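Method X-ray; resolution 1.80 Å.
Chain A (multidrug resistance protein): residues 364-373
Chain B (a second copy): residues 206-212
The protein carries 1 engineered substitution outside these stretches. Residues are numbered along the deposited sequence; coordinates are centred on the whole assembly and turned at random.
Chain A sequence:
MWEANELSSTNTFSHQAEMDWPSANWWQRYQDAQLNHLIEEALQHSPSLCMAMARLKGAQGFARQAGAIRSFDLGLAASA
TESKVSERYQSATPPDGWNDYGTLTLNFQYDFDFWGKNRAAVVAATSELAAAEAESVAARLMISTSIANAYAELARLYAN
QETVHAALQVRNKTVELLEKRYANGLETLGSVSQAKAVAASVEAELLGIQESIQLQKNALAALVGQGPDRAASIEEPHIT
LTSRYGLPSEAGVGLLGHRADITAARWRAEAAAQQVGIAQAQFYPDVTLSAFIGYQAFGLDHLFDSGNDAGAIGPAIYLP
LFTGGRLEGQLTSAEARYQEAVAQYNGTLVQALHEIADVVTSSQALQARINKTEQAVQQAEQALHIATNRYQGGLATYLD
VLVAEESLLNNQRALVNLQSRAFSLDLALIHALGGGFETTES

Chain A 364-373: QALQARINKT
Chain B (206-212) LLGIQES

Helices from neighbouring subunits can meet through a small apolar patch closed at one end by an ion pair, and this contact between two copies of a multidrug resistance protein illustrates the pattern. Both stretches are helical throughout, phi/psi near -63/-41 except Ala A365 at -73/-19, and run nearly antiparallel at 165°, their axes approaching to 9.6 Å. The register sets the CA of Leu B207 6.2 Å from that of Arg A369, and the CA of Glu B211, one turn on, 6.3 Å from that of Ala A365.

Along chain B, Leu B207 (chi1 m, chi2 t) points toward chain A. Leu B207 CD1 lies 3.8 Å from Ala A368 CB and from Lys A372 CG, and Leu B207 CB 3.9 Å from Arg A369 CG. Gly B208 has no side chain, and its CA lies over one face of the guanidinium, 3.8 Å from Arg A369 NE; an ideal CB would lie 3.4 Å from Arg A369 NH2, a close approach. Glu B211 extends (t, t, chi3 -19°) to meet Arg A369, whose CA-to-CB bond points sideways but whose m, t, p, t chain brings its end nearer. Arg A369 NH1 donates to Glu B211 OE1 at 2.7 Å and 153°, a salt bridge at the guanidinium edge. The same OE1 of Glu B211 sits 3.5 Å from Ala A365 CB.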

ATOM      1  N   GLN A 364     -14.647  27.712   2.412  1.00 24.91           N
ATOM      2  CA  GLN A 364     -14.861  28.975   3.107  1.00 26.55           C
ATOM      3  C   GLN A 364     -13.658  29.939   2.993  1.00 26.11           C
ATOM      4  O   GLN A 364     -13.824  31.153   2.946  1.00 26.82           O
ATOM      5  CB  GLN A 364     -15.165  28.733   4.577  1.00 26.45           C
ATOM      6  CG  GLN A 364     -16.526  28.011   4.785  1.00 30.57           C
ATOM      7  CD  GLN A 364     -16.920  27.849   6.260  1.00 35.66           C
ATOM      8  OE1 GLN A 364     -18.106  27.895   6.580  1.00 44.30           O
ATOM      9  NE2 GLN A 364     -15.943  27.684   7.145  1.00 39.16           N
ATOM     10  N   ALA A 365     -12.448  29.405   2.996  1.00 24.18           N
ATOM     11  CA  ALA A 365     -11.263  30.250   2.812  1.00 23.23           C
ATOM     12  C   ALA A 365     -11.042  30.787   1.381  1.00 21.26           C
ATOM     13  O   ALA A 365     -10.331  31.781   1.215  1.00 22.84           O
ATOM     14  CB  ALA A 365     -10.015  29.500   3.282  1.00 21.87           C
ATOM     15  N   LEU A 366     -11.649  30.177   0.379  1.00 20.88           N
ATOM     16  CA  LEU A 366     -11.187  30.358  -0.973  1.00 22.21           C
ATOM     17  C   LEU A 366     -11.463  31.781  -1.453  1.00 22.53           C
ATOM     18  O   LEU A 366     -10.595  32.405  -2.073  1.00 20.88           O
ATOM     19  CB  LEU A 366     -11.820  29.367  -1.938  1.00 22.14           C
ATOM     20  CG  LEU A 366     -11.285  29.452  -3.365  1.00 23.24           C
ATOM     21  CD1 LEU A 366      -9.760  29.288  -3.476  1.00 25.20           C
ATOM     22  CD2 LEU A 366     -11.922  28.448  -4.248  1.00 24.88           C
ATOM     23  N   GLN A 367     -12.656  32.304  -1.160  1.00 23.23           N
ATOM     24  CA  GLN A 367     -13.026  33.588  -1.793  1.00 24.18           C
ATOM     25  C   GLN A 367     -12.090  34.720  -1.404  1.00 22.17           C
ATOM     26  O   GLN A 367     -11.673  35.471  -2.252  1.00 23.64           O
ATOM     27  CB  GLN A 367     -14.500  33.996  -1.556  1.00 25.77           C
ATOM     28  CG  GLN A 367     -14.900  35.218  -2.446  1.00 28.36           C
ATOM     29  CD  GLN A 367     -14.680  34.962  -3.942  1.00 34.25           C
ATOM     30  OE1 GLN A 367     -15.244  34.019  -4.537  1.00 36.77           O
ATOM     31  NE2 GLN A 367     -13.813  35.769  -4.542  1.00 35.73           N
ATOM     32  N   ALA A 368     -11.736  34.821  -0.146  1.00 23.70           N
ATOM     33  CA  ALA A 368     -10.839  35.856   0.333  1.00 23.29           C
ATOM     34  C   ALA A 368      -9.444  35.712  -0.248  1.00 23.27           C
ATOM     35  O   ALA A 368      -8.793  36.732  -0.541  1.00 20.63           O
ATOM     36  CB  ALA A 368     -10.780  35.853   1.769  1.00 23.40           C
ATOM     37  N   ARG A 369      -8.960  34.456  -0.347  1.00 22.03           N
ATOM     38  CA  ARG A 369      -7.691  34.187  -1.051  1.00 21.50           C
ATOM     39  C   ARG A 369      -7.695  34.721  -2.485  1.00 22.26           C
ATOM     40  O   ARG A 369      -6.775  35.445  -2.901  1.00 22.99           O
ATOM     41  CB  ARG A 369      -7.379  32.677  -1.027  1.00 20.56           C
ATOM     42  CG  ARG A 369      -7.051  32.192   0.363  1.00 20.72           C
ATOM     43  CD  ARG A 369      -6.622  30.749   0.436  1.00 20.61           C
ATOM     44  NE  ARG A 369      -5.350  30.594  -0.287  1.00 20.19           N
ATOM     45  CZ  ARG A 369      -4.761  29.419  -0.470  1.00 25.20           C
ATOM     46  NH1 ARG A 369      -5.314  28.336   0.030  1.00 25.93           N
ATOM     47  NH2 ARG A 369      -3.619  29.342  -1.154  1.00 22.85           N
ATOM     48  N   ILE A 370      -8.743  34.388  -3.231  1.00 22.44           N
ATOM     49  CA  ILE A 370      -8.907  34.826  -4.586  1.00 23.54           C
ATOM     50  C   ILE A 370      -8.958  36.368  -4.634  1.00 24.36           C
ATOM     51  O   ILE A 370      -8.291  36.974  -5.452  1.00 23.87           O
ATOM     52  CB  ILE A 370     -10.160  34.196  -5.193  1.00 24.21           C
ATOM     53  CG1 ILE A 370      -9.887  32.705  -5.496  1.00 23.67           C
ATOM     54  CG2 ILE A 370     -10.669  34.956  -6.477  1.00 24.09           C
ATOM     55  CD1 ILE A 370     -11.047  31.975  -6.229  1.00 24.91           C
ATOM     56  N   ASN A 371      -9.721  36.954  -3.737  1.00 25.07           N
ATOM     57  CA  ASN A 371      -9.905  38.406  -3.662  1.00 26.33           C
ATOM     58  C   ASN A 371      -8.587  39.138  -3.480  1.00 25.88           C
ATOM     59  O   ASN A 371      -8.262  40.032  -4.263  1.00 25.72           O
ATOM     60  CB  ASN A 371     -10.826  38.727  -2.492  1.00 27.62           C
ATOM     61  CG  ASN A 371     -12.304  38.517  -2.845  1.00 30.00           C
ATOM     62  OD1 ASN A 371     -12.627  38.243  -3.989  1.00 36.42           O
ATOM     63  ND2 ASN A 371     -13.209  38.653  -1.847  1.00 34.32           N
ATOM     64  N   LYS A 372      -7.824  38.737  -2.467  1.00 23.75           N
ATOM     65  CA  LYS A 372      -6.533  39.362  -2.229  1.00 24.04           C
ATOM     66  C   LYS A 372      -5.583  39.101  -3.389  1.00 22.13           C
ATOM     67  O   LYS A 372      -4.781  39.968  -3.766  1.00 21.35           O
ATOM     68  CB  LYS A 372      -5.922  38.916  -0.908  1.00 23.48           C
ATOM     69  CG  LYS A 372      -6.712  39.242   0.357  1.00 26.22           C
ATOM     70  CD  LYS A 372      -7.157  40.719   0.547  1.00 28.00           C
ATOM     71  CE  LYS A 372      -6.101  41.766   0.350  1.00 29.89           C
ATOM     72  NZ  LYS A 372      -6.618  43.249   0.540  1.00 31.30           N
ATOM     73  N   THR A 373      -5.646  37.919  -3.981  1.00 22.87           N
ATOM     74  CA  THR A 373      -4.743  37.626  -5.087  1.00 22.22           C
ATOM     75  C   THR A 373      -5.154  38.438  -6.349  1.00 23.31           C
ATOM     76  O   THR A 373      -4.292  38.918  -7.073  1.00 22.28           O
ATOM     77  CB  THR A 373      -4.712  36.122  -5.375  1.00 22.70           C
ATOM     78  OG1 THR A 373      -4.381  35.388  -4.175  1.00 20.13           O
ATOM     79  CG2 THR A 373      -3.610  35.811  -6.364  1.00 23.32           C
TER
ATOM     80  N   LEU B 206      -0.809  35.045   4.007  1.00 22.18           N
ATOM     81  CA  LEU B 206      -1.354  34.892   5.322  1.00 22.91           C
ATOM     82  C   LEU B 206      -2.676  34.111   5.372  1.00 23.24           C
ATOM     83  O   LEU B 206      -2.883  33.255   6.281  1.00 22.97           O
ATOM     84  CB  LEU B 206      -1.525  36.255   5.982  1.00 23.68           C
ATOM     85  CG  LEU B 206      -2.039  36.277   7.415  1.00 24.72           C
ATOM     86  CD1 LEU B 206      -1.135  35.516   8.352  1.00 24.34           C
ATOM     87  CD2 LEU B 206      -2.275  37.729   7.931  1.00 26.96           C
ATOM     88  N   LEU B 207      -3.549  34.360   4.388  1.00 21.73           N
ATOM     89  CA  LEU B 207      -4.816  33.697   4.372  1.00 22.62           C
ATOM     90  C   LEU B 207      -4.626  32.204   4.077  1.00 21.71           C
ATOM     91  O   LEU B 207      -5.288  31.367   4.693  1.00 22.20           O
ATOM     92  CB  LEU B 207      -5.738  34.331   3.345  1.00 22.78           C
ATOM     93  CG  LEU B 207      -6.279  35.713   3.735  1.00 24.35           C
ATOM     94  CD1 LEU B 207      -7.102  36.214   2.578  1.00 24.54           C
ATOM     95  CD2 LEU B 207      -7.134  35.703   5.015  1.00 25.07           C
ATOM     96  N   GLY B 208      -3.675  31.909   3.215  1.00 22.15           N
ATOM     97  CA  GLY B 208      -3.312  30.540   2.886  1.00 22.36           C
ATOM     98  C   GLY B 208      -2.755  29.832   4.118  1.00 22.00           C
ATOM     99  O   GLY B 208      -3.129  28.703   4.374  1.00 21.80           O
ATOM    100  N   ILE B 209      -1.873  30.492   4.866  1.00 21.34           N
ATOM    101  CA  ILE B 209      -1.359  29.938   6.095  1.00 21.27           C
ATOM    102  C   ILE B 209      -2.457  29.656   7.112  1.00 21.89           C
ATOM    103  O   ILE B 209      -2.469  28.601   7.793  1.00 21.34           O
ATOM    104  CB  ILE B 209      -0.304  30.823   6.698  1.00 20.75           C
ATOM    105  CG1 ILE B 209       0.936  30.871   5.817  1.00 20.56           C
ATOM    106  CG2 ILE B 209       0.089  30.308   8.044  1.00 22.48           C
ATOM    107  CD1 ILE B 209       1.768  32.074   6.123  1.00 22.21           C
ATOM    108  N   GLN B 210      -3.385  30.597   7.225  1.00 21.34           N
ATOM    109  CA  GLN B 210      -4.482  30.443   8.150  1.00 21.78           C
ATOM    110  C   GLN B 210      -5.396  29.267   7.779  1.00 20.79           C
ATOM    111  O   GLN B 210      -5.840  28.558   8.651  1.00 20.70           O
ATOM    112  CB  GLN B 210      -5.243  31.773   8.294  1.00 23.18           C
ATOM    113  CG  GLN B 210      -4.375  32.786   9.057  1.00 24.63           C
ATOM    114  CD  GLN B 210      -5.017  34.166   9.187  1.00 26.27           C
ATOM    115  OE1 GLN B 210      -5.864  34.523   8.389  1.00 26.68           O
ATOM    116  NE2 GLN B 210      -4.613  34.913  10.200  1.00 26.46           N
ATOM    117  N   GLU B 211      -5.650  29.082   6.508  1.00 21.55           N
ATOM    118  CA  GLU B 211      -6.329  27.904   6.020  1.00 21.86           C
ATOM    119  C   GLU B 211      -5.572  26.647   6.432  1.00 21.38           C
ATOM    120  O   GLU B 211      -6.185  25.757   7.002  1.00 21.77           O
ATOM    121  CB  GLU B 211      -6.505  27.937   4.519  1.00 21.14           C
ATOM    122  CG  GLU B 211      -7.288  26.758   3.971  1.00 19.74           C
ATOM    123  CD  GLU B 211      -7.475  26.786   2.446  1.00 21.43           C
ATOM    124  OE1 GLU B 211      -7.338  27.863   1.780  1.00 21.24           O
ATOM    125  OE2 GLU B 211      -7.770  25.712   1.896  1.00 21.36           O
ATOM    126  N   SER B 212      -4.284  26.577   6.115  1.00 21.33           N
ATOM    127  CA  SER B 212      -3.437  25.438   6.514  1.00 21.62           C
ATOM    128  C   SER B 212      -3.506  25.144   8.006  1.00 20.06           C
ATOM    129  O   SER B 212      -3.569  23.979   8.421  1.00 20.32           O
ATOM    130  CB  SER B 212      -1.993  25.668   6.102  1.00 22.01           C
ATOM    131  OG  SER B 212      -1.877  25.838   4.711  1.00 22.66           O
TER